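Local atomic coordinates of HIGH affinity ribose transport protein RBSD (Bacillus subtilis, PDB entry 1OGD), a protein that probably catalyses the interconversion of the beta-pyranose and beta-furanose forms of D-ribose in the cytoplasm, working as a decamer built from two pentamers. Residues A[44-49]-A[115-120]; A[64-69]-A[90-95]. All coordinates share one frame; numbering follows the deposited sequence.

Contact 1: A[44-49]-A[115-120]. With RIP (beta-D-ribopyranose), chain G.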
ATOM      1  N   LEU A  44       9.476 -12.815 -25.770  1.00 29.48           N
ATOM      2  CA  LEU A  44       8.340 -12.663 -26.665  1.00 30.54           C
ATOM      3  C   LEU A  44       7.945 -14.051 -27.160  1.00 30.58           C
ATOM      4  O   LEU A  44       6.763 -14.389 -27.240  1.00 29.38           O
ATOM      5  CB  LEU A  44       8.718 -11.758 -27.846  1.00 33.26           C
ATOM      6  CG  LEU A  44       7.602 -11.302 -28.792  1.00 36.33           C
ATOM      7  CD1 LEU A  44       6.478 -10.656 -27.998  1.00 36.90           C
ATOM      8  CD2 LEU A  44       8.168 -10.316 -29.806  1.00 37.18           C
ATOM      9  N   LYS A  45       8.955 -14.854 -27.477  1.00 30.28           N
ATOM     10  CA  LYS A  45       8.757 -16.213 -27.965  1.00 31.59           C
ATOM     11  C   LYS A  45      10.087 -16.932 -27.792  1.00 30.34           C
ATOM     12  O   LYS A  45      11.114 -16.300 -27.561  1.00 28.63           O
ATOM     13  CB  LYS A  45       8.367 -16.189 -29.446  1.00 35.22           C
ATOM     14  CG  LYS A  45       9.448 -15.591 -30.341  1.00 39.91           C
ATOM     15  CD  LYS A  45       8.940 -15.301 -31.745  1.00 44.54           C
ATOM     16  CE  LYS A  45       8.598 -16.567 -32.509  1.00 46.19           C
ATOM     17  NZ  LYS A  45       8.127 -16.235 -33.890  1.00 49.54           N
ATOM     18  N   PRO A  46      10.090 -18.267 -27.889  1.00 30.91           N
ATOM     19  CA  PRO A  46      11.349 -18.998 -27.728  1.00 31.29           C
ATOM     20  C   PRO A  46      12.440 -18.456 -28.653  1.00 32.59           C
ATOM     21  O   PRO A  46      12.255 -18.384 -29.865  1.00 34.15           O
ATOM     22  CB  PRO A  46      10.953 -20.432 -28.063  1.00 30.44           C
ATOM     23  CG  PRO A  46       9.536 -20.497 -27.571  1.00 31.77           C
ATOM     24  CD  PRO A  46       8.959 -19.193 -28.070  1.00 30.07           C
ATOM     25  N   GLY A  47      13.564 -18.058 -28.069  1.00 33.49           N
ATOM     26  CA  GLY A  47      14.661 -17.527 -28.853  1.00 35.56           C
ATOM     27  C   GLY A  47      14.633 -16.026 -29.095  1.00 36.63           C
ATOM     28  O   GLY A  47      15.542 -15.487 -29.723  1.00 37.14           O
ATOM     29  N   LEU A  48      13.605 -15.341 -28.602  1.00 35.15           N
ATOM     30  CA  LEU A  48      13.499 -13.895 -28.800  1.00 34.77           C
ATOM     31  C   LEU A  48      13.018 -13.176 -27.535  1.00 34.81           C
ATOM     32  O   LEU A  48      11.880 -13.363 -27.102  1.00 33.07           O
ATOM     33  CB  LEU A  48      12.540 -13.613 -29.964  1.00 35.35           C
ATOM     34  CG  LEU A  48      12.191 -12.172 -30.355  1.00 39.04           C
ATOM     35  CD1 LEU A  48      13.455 -11.359 -30.588  1.00 39.50           C
ATOM     36  CD2 LEU A  48      11.333 -12.193 -31.611  1.00 37.44           C
ATOM     37  N   PRO A  49      13.879 -12.339 -26.927  1.00 33.85           N
ATOM     38  CA  PRO A  49      15.252 -12.035 -27.345  1.00 33.63           C
ATOM     39  C   PRO A  49      16.206 -13.142 -26.944  1.00 34.56           C
ATOM     40  O   PRO A  49      15.918 -13.925 -26.036  1.00 34.09           O
ATOM     41  CB  PRO A  49      15.584 -10.740 -26.599  1.00 34.33           C
ATOM     42  CG  PRO A  49      14.284 -10.309 -25.946  1.00 35.76           C
ATOM     43  CD  PRO A  49      13.535 -11.577 -25.720  1.00 33.55           C
ATOM     44  N   GLY A 115      14.264 -14.804 -23.898  1.00 28.72           N
ATOM     45  CA  GLY A 115      13.535 -15.915 -24.482  1.00 28.85           C
ATOM     46  C   GLY A 115      14.447 -17.086 -24.791  1.00 30.80           C
ATOM     47  O   GLY A 115      14.058 -18.009 -25.504  1.00 30.81           O
ATOM     48  N   GLU A 116      15.658 -17.048 -24.241  1.00 30.50           N
ATOM     49  CA  GLU A 116      16.655 -18.087 -24.462  1.00 31.71           C
ATOM     50  C   GLU A 116      16.222 -19.464 -23.970  1.00 33.16           C
ATOM     51  O   GLU A 116      15.961 -19.657 -22.780  1.00 32.63           O
ATOM     52  CB  GLU A 116      17.966 -17.704 -23.781  1.00 32.23           C
ATOM     53  CG  GLU A 116      19.147 -18.590 -24.150  1.00 34.58           C
ATOM     54  CD  GLU A 116      19.527 -18.457 -25.615  1.00 37.14           C
ATOM     55  OE1 GLU A 116      19.737 -17.313 -26.069  1.00 35.40           O
ATOM     56  OE2 GLU A 116      19.617 -19.493 -26.311  1.00 39.64           O
ATOM     57  N   PHE A 117      16.161 -20.419 -24.897  1.00 32.98           N
ATOM     58  CA  PHE A 117      15.776 -21.789 -24.579  1.00 33.17           C
ATOM     59  C   PHE A 117      16.947 -22.770 -24.613  1.00 33.74           C
ATOM     60  O   PHE A 117      16.802 -23.891 -25.100  1.00 34.03           O
ATOM     61  CB  PHE A 117      14.686 -22.277 -25.542  1.00 33.18           C
ATOM     62  CG  PHE A 117      13.287 -22.154 -25.001  1.00 34.24           C
ATOM     63  CD1 PHE A 117      12.832 -20.954 -24.462  1.00 34.02           C
ATOM     64  CD2 PHE A 117      12.412 -23.237 -25.055  1.00 34.51           C
ATOM     65  CE1 PHE A 117      11.523 -20.832 -23.986  1.00 35.72           C
ATOM     66  CE2 PHE A 117      11.101 -23.126 -24.582  1.00 35.86           C
ATOM     67  CZ  PHE A 117      10.656 -21.919 -24.047  1.00 34.21           C
ATOM     68  N   THR A 118      18.107 -22.354 -24.113  1.00 33.07           N
ATOM     69  CA  THR A 118      19.260 -23.249 -24.071  1.00 35.17           C
ATOM     70  C   THR A 118      19.775 -23.338 -22.640  1.00 35.33           C
ATOM     71  O   THR A 118      19.726 -22.360 -21.894  1.00 37.66           O
ATOM     72  CB  THR A 118      20.412 -22.792 -25.012  1.00 34.69           C
ATOM     73  OG1 THR A 118      20.916 -21.518 -24.592  1.00 37.14           O
ATOM     74  CG2 THR A 118      19.918 -22.699 -26.441  1.00 33.18           C
ATOM     75  N   PRO A 119      20.275 -24.518 -22.240  1.00 35.84           N
ATOM     76  CA  PRO A 119      20.812 -24.818 -20.910  1.00 35.37           C
ATOM     77  C   PRO A 119      21.856 -23.865 -20.336  1.00 35.48           C
ATOM     78  O   PRO A 119      22.850 -23.536 -20.986  1.00 33.96           O
ATOM     79  CB  PRO A 119      21.378 -26.228 -21.077  1.00 35.73           C
ATOM     80  CG  PRO A 119      20.487 -26.822 -22.103  1.00 35.70           C
ATOM     81  CD  PRO A 119      20.367 -25.706 -23.108  1.00 36.35           C
ATOM     82  N   TYR A 120      21.613 -23.451 -19.095  1.00 34.03           N
ATOM     83  CA  TYR A 120      22.501 -22.575 -18.340  1.00 32.87           C
ATOM     84  C   TYR A 120      22.931 -21.268 -19.001  1.00 31.06           C
ATOM     85  O   TYR A 120      24.049 -20.791 -18.789  1.00 30.89           O
ATOM     86  CB  TYR A 120      23.732 -23.364 -17.895  1.00 35.80           C
ATOM     87  CG  TYR A 120      23.376 -24.680 -17.238  1.00 37.76           C
ATOM     88  CD1 TYR A 120      23.203 -25.838 -18.000  1.00 38.52           C
ATOM     89  CD2 TYR A 120      23.159 -24.757 -15.860  1.00 38.30           C
ATOM     90  CE1 TYR A 120      22.822 -27.040 -17.402  1.00 39.46           C
ATOM     91  CE2 TYR A 120      22.778 -25.949 -15.255  1.00 38.11           C
ATOM     92  CZ  TYR A 120      22.610 -27.086 -16.032  1.00 39.82           C
ATOM     93  OH  TYR A 120      22.229 -28.267 -15.437  1.00 41.58           O
TER
HETATM   94  C1  RIP G1134      17.086 -23.542 -14.754  1.00 39.76           C
HETATM   95  C2  RIP G1134      17.733 -22.777 -15.880  1.00 37.21           C
HETATM   96  C3  RIP G1134      19.033 -23.459 -16.277  1.00 39.24           C
HETATM   97  C4  RIP G1134      18.878 -24.937 -16.613  1.00 39.61           C
HETATM   98  C5  RIP G1134      18.216 -25.615 -15.419  1.00 40.55           C
HETATM   99  O1  RIP G1134      17.817 -23.409 -13.552  1.00 41.81           O
HETATM  100  O2  RIP G1134      16.820 -22.746 -16.957  1.00 35.15           O
HETATM  101  O3  RIP G1134      19.638 -22.775 -17.343  1.00 38.13           O
HETATM  102  O4  RIP G1134      18.051 -25.122 -17.745  1.00 40.64           O
HETATM  103  O5  RIP G1134      16.988 -24.966 -15.023  1.00 39.91           O
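A type II beta turn from Lys45 to Leu48 meets the loop that carries part of the ribose pocket. The turn lies between strand 38-41 and helix 51-61. The pocket loop lies between strands 110-113 and 123-127. Two backbone hydrogen bonds pin Gly115. Gly115 N donates to Pro49 O at 2.8 Å, in the carbonyl plane. Gly115 O accepts from Gly47 N at 2.6 Å in a nearly straight bond (168°), though the N-H arrives from above the carbonyl plane. A side chain on Gly115 would clash with Lys45 O and Leu48 O, so this close approach depends on glycine. Gly47 sits at the third position of the turn, where its backbone angles also call for glycine. A cis peptide bond precedes Pro49.

Next to these bonds the side chains of Pro46 and Phe117 run alongside each other, pointing the same way. Pro46 CB stands over the centre of one Phe117 face, 4.0 Å from the centroid, a CH-pi contact. Pro46 CG touches Phe117 CZ. Leu7 of a second subunit packs on both rings, and Phe131 of a third subunit meets the Phe117 ring.

Thr118 OG1 donates to Glu116 OE2 at 3.0 Å, from above the carboxylate plane. The other oxygen, Glu116 OE1, takes the N-H of Phe51. At the end of the loop, beta-D-ribopyranose lies over one face of the Tyr120 ring, with C4 above its centre. Tyr120 N gives a weak hydrogen bond to O3 of the sugar. Asp28, His98 and Asn122 of the same chain, and His20 of the third subunit, also hydrogen-bond to the sugar, so the pocket lies at a subunit interface. Both Glu116 oxygens are thus engaged, which probably fixes the carboxylate beside Asp28 and partly offsets its charge.

Contact 2: A[64-69]-A[90-95]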
ATOM      1  N   VAL A  64      30.615  -3.013 -16.331  1.00 33.19           N
ATOM      2  CA  VAL A  64      30.737  -4.293 -15.639  1.00 32.85           C
ATOM      3  C   VAL A  64      32.173  -4.576 -15.201  1.00 34.54           C
ATOM      4  O   VAL A  64      33.093  -4.514 -16.018  1.00 33.88           O
ATOM      5  CB  VAL A  64      30.276  -5.444 -16.554  1.00 32.09           C
ATOM      6  CG1 VAL A  64      30.328  -6.760 -15.800  1.00 31.92           C
ATOM      7  CG2 VAL A  64      28.866  -5.159 -17.083  1.00 29.77           C
ATOM      8  N   GLU A  65      32.370  -4.887 -13.920  1.00 33.86           N
ATOM      9  CA  GLU A  65      33.712  -5.190 -13.431  1.00 36.14           C
ATOM     10  C   GLU A  65      33.934  -6.681 -13.209  1.00 36.09           C
ATOM     11  O   GLU A  65      35.066  -7.124 -13.034  1.00 37.10           O
ATOM     12  CB  GLU A  65      34.019  -4.440 -12.130  1.00 36.62           C
ATOM     13  CG  GLU A  65      33.106  -4.770 -10.962  1.00 40.82           C
ATOM     14  CD  GLU A  65      33.655  -4.268  -9.633  1.00 41.75           C
ATOM     15  OE1 GLU A  65      34.436  -3.290  -9.638  1.00 40.70           O
ATOM     16  OE2 GLU A  65      33.297  -4.845  -8.581  1.00 41.57           O
ATOM     17  N   LYS A  66      32.857  -7.460 -13.224  1.00 36.69           N
ATOM     18  CA  LYS A  66      32.973  -8.899 -13.015  1.00 35.54           C
ATOM     19  C   LYS A  66      31.717  -9.620 -13.488  1.00 36.26           C
ATOM     20  O   LYS A  66      30.600  -9.140 -13.284  1.00 35.71           O
ATOM     21  CB  LYS A  66      33.211  -9.193 -11.533  1.00 36.85           C
ATOM     22  CG  LYS A  66      33.378 -10.663 -11.196  1.00 38.82           C
ATOM     23  CD  LYS A  66      33.570 -10.836  -9.697  1.00 41.97           C
ATOM     24  CE  LYS A  66      33.724 -12.296  -9.315  1.00 44.11           C
ATOM     25  NZ  LYS A  66      33.871 -12.467  -7.841  1.00 43.76           N
ATOM     26  N   VAL A  67      31.913 -10.768 -14.127  1.00 34.69           N
ATOM     27  CA  VAL A  67      30.809 -11.568 -14.635  1.00 35.16           C
ATOM     28  C   VAL A  67      30.829 -12.908 -13.914  1.00 36.92           C
ATOM     29  O   VAL A  67      31.898 -13.440 -13.608  1.00 37.78           O
ATOM     30  CB  VAL A  67      30.944 -11.820 -16.151  1.00 36.25           C
ATOM     31  CG1 VAL A  67      29.700 -12.520 -16.673  1.00 35.13           C
ATOM     32  CG2 VAL A  67      31.165 -10.500 -16.885  1.00 35.17           C
ATOM     33  N   ILE A  68      29.648 -13.447 -13.634  1.00 36.24           N
ATOM     34  CA  ILE A  68      29.543 -14.726 -12.943  1.00 35.55           C
ATOM     35  C   ILE A  68      28.573 -15.627 -13.690  1.00 35.45           C
ATOM     36  O   ILE A  68      27.444 -15.233 -13.981  1.00 35.13           O
ATOM     37  CB  ILE A  68      29.048 -14.535 -11.492  1.00 35.49           C
ATOM     38  CG1 ILE A  68      29.974 -13.566 -10.759  1.00 34.99           C
ATOM     39  CG2 ILE A  68      29.015 -15.870 -10.764  1.00 34.66           C
ATOM     40  CD1 ILE A  68      29.501 -13.185  -9.375  1.00 36.10           C
ATOM     41  N   ALA A  69      29.027 -16.831 -14.017  1.00 35.35           N
ATOM     42  CA  ALA A  69      28.200 -17.800 -14.725  1.00 35.30           C
ATOM     43  C   ALA A  69      28.384 -19.165 -14.071  1.00 35.17           C
ATOM     44  O   ALA A  69      29.266 -19.342 -13.236  1.00 35.43           O
ATOM     45  CB  ALA A  69      28.602 -17.860 -16.195  1.00 33.85           C
ATOM     46  N   GLU A  90      38.041  -7.982 -20.976  1.00 61.08           N
ATOM     47  CA  GLU A  90      38.741  -7.304 -19.887  1.00 63.11           C
ATOM     48  C   GLU A  90      38.219  -7.628 -18.495  1.00 62.39           C
ATOM     49  O   GLU A  90      38.976  -7.610 -17.525  1.00 62.55           O
ATOM     50  CB  GLU A  90      38.697  -5.789 -20.093  1.00 66.19           C
ATOM     51  CG  GLU A  90      39.335  -5.319 -21.391  1.00 71.02           C
ATOM     52  CD  GLU A  90      39.545  -3.814 -21.422  1.00 74.12           C
ATOM     53  OE1 GLU A  90      38.557  -3.067 -21.238  1.00 75.01           O
ATOM     54  OE2 GLU A  90      40.700  -3.382 -21.630  1.00 75.93           O
ATOM     55  N   GLN A  91      36.928  -7.920 -18.393  1.00 61.60           N
ATOM     56  CA  GLN A  91      36.327  -8.232 -17.106  1.00 60.82           C
ATOM     57  C   GLN A  91      36.748  -9.594 -16.578  1.00 60.30           C
ATOM     58  O   GLN A  91      37.182 -10.468 -17.332  1.00 60.33           O
ATOM     59  CB  GLN A  91      34.799  -8.190 -17.201  1.00 60.80           C
ATOM     60  CG  GLN A  91      34.222  -6.819 -17.486  1.00 61.40           C
ATOM     61  CD  GLN A  91      34.625  -6.286 -18.843  1.00 61.94           C
ATOM     62  OE1 GLN A  91      34.341  -6.899 -19.875  1.00 61.91           O
ATOM     63  NE2 GLN A  91      35.291  -5.138 -18.851  1.00 62.46           N
ATOM     64  N   GLU A  92      36.611  -9.758 -15.267  1.00 59.30           N
ATOM     65  CA  GLU A  92      36.937 -11.005 -14.592  1.00 58.26           C
ATOM     66  C   GLU A  92      35.726 -11.935 -14.669  1.00 56.67           C
ATOM     67  O   GLU A  92      34.632 -11.577 -14.233  1.00 54.99           O
ATOM     68  CB  GLU A  92      37.277 -10.726 -13.130  1.00 59.15           C
ATOM     69  CG  GLU A  92      37.414 -11.971 -12.277  1.00 62.01           C
ATOM     70  CD  GLU A  92      37.538 -11.646 -10.806  1.00 63.81           C
ATOM     71  OE1 GLU A  92      37.643 -12.590  -9.995  1.00 65.57           O
ATOM     72  OE2 GLU A  92      37.528 -10.444 -10.460  1.00 65.29           O
ATOM     73  N   ILE A  93      35.920 -13.124 -15.226  1.00 54.68           N
ATOM     74  CA  ILE A  93      34.831 -14.083 -15.342  1.00 53.25           C
ATOM     75  C   ILE A  93      35.009 -15.218 -14.342  1.00 52.73           C
ATOM     76  O   ILE A  93      35.980 -15.969 -14.404  1.00 53.97           O
ATOM     77  CB  ILE A  93      34.752 -14.668 -16.761  1.00 52.63           C
ATOM     78  CG1 ILE A  93      34.516 -13.540 -17.765  1.00 52.68           C
ATOM     79  CG2 ILE A  93      33.624 -15.683 -16.848  1.00 52.63           C
ATOM     80  CD1 ILE A  93      34.435 -14.005 -19.202  1.00 53.08           C
ATOM     81  N   GLU A  94      34.061 -15.333 -13.419  1.00 51.26           N
ATOM     82  CA  GLU A  94      34.104 -16.367 -12.397  1.00 49.77           C
ATOM     83  C   GLU A  94      33.011 -17.415 -12.625  1.00 48.93           C
ATOM     84  O   GLU A  94      31.869 -17.078 -12.950  1.00 46.73           O
ATOM     85  CB  GLU A  94      33.952 -15.726 -11.015  1.00 49.89           C
ATOM     86  CG  GLU A  94      33.862 -16.713  -9.869  1.00 54.39           C
ATOM     87  CD  GLU A  94      33.752 -16.026  -8.519  1.00 56.31           C
ATOM     88  OE1 GLU A  94      32.920 -15.106  -8.386  1.00 58.52           O
ATOM     89  OE2 GLU A  94      34.489 -16.410  -7.587  1.00 58.18           O
ATOM     90  N   TYR A  95      33.374 -18.686 -12.465  1.00 47.69           N
ATOM     91  CA  TYR A  95      32.432 -19.784 -12.642  1.00 46.13           C
ATOM     92  C   TYR A  95      32.152 -20.488 -11.327  1.00 46.72           C
ATOM     93  O   TYR A  95      33.058 -20.719 -10.527  1.00 47.53           O
ATOM     94  CB  TYR A  95      32.964 -20.809 -13.643  1.00 45.17           C
ATOM     95  CG  TYR A  95      33.057 -20.291 -15.052  1.00 43.70           C
ATOM     96  CD1 TYR A  95      34.173 -19.574 -15.480  1.00 43.51           C
ATOM     97  CD2 TYR A  95      32.019 -20.496 -15.952  1.00 42.91           C
ATOM     98  CE1 TYR A  95      34.248 -19.073 -16.776  1.00 43.80           C
ATOM     99  CE2 TYR A  95      32.081 -20.000 -17.246  1.00 43.42           C
ATOM    100  CZ  TYR A  95      33.198 -19.289 -17.653  1.00 43.69           C
ATOM    101  OH  TYR A  95      33.256 -18.794 -18.935  1.00 44.32           O
TER
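Lys66 is extended throughout, with CG anti to the backbone N (chi1 -179°) and the later torsions also near 180°. Glu94 likewise has CG anti to its N (chi1 175°). The two chains cross obliquely on the sheet face they share with Ile68 and Glu92. Lys66 NZ reaches Glu94 OE1 at 2.9 Å in a salt bridge, from above the carboxylate plane. Lys66 also runs alongside Glu92, whose OE1 is 4.3 Å from Lys66 NZ, beyond a salt bridge. An alanine at Lys66 would remove the ammonium and probably leave the two carboxylates to repel each other more strongly.

The backbones of 66-69 and 92-95 pair in parallel. Val67 N donates to Glu92 O at 2.8 Å. Glu94 N donates to Val67 O, and Ala69 N to Glu94 O. All three bonds are nearly straight. On the other face Val67 CB meets Ile93 CG1, and Ala69 CB meets Tyr95 CE2. Tyr95 OH is hydrogen-bonded to Glu85. Strand 92-96 is the outermost strand of the chain's sheet on this side, and strand 123-127 flanks 64-70 on its other side. One lysine beside two glutamates probably leaves this small cluster with net negative charge, only partly balanced.

Contacts 1 and 2 lie on opposite sides of the chain's centre, with centres about 22 Å apart. Both are partly buried. Contact 1 joins two loops beyond the ends of strands, and two other subunits pack against it. Contact 2 joins neighbouring strands, and no other chain of the assembly touches it. Contact 1 uses glycines, prolines and an aromatic ring on irregular backbone. Contact 2 has regular parallel pairing, with a salt bridge on one face and mainly apolar contacts on the other. Strand 123-127 relates them: it follows the 115-120 loop and pairs with strand 64-70. Contact 1 holds pocket residues directly. In contact 2, Glu65 is hydrogen-bonded to His20 of its own chain, the inferred proton donor.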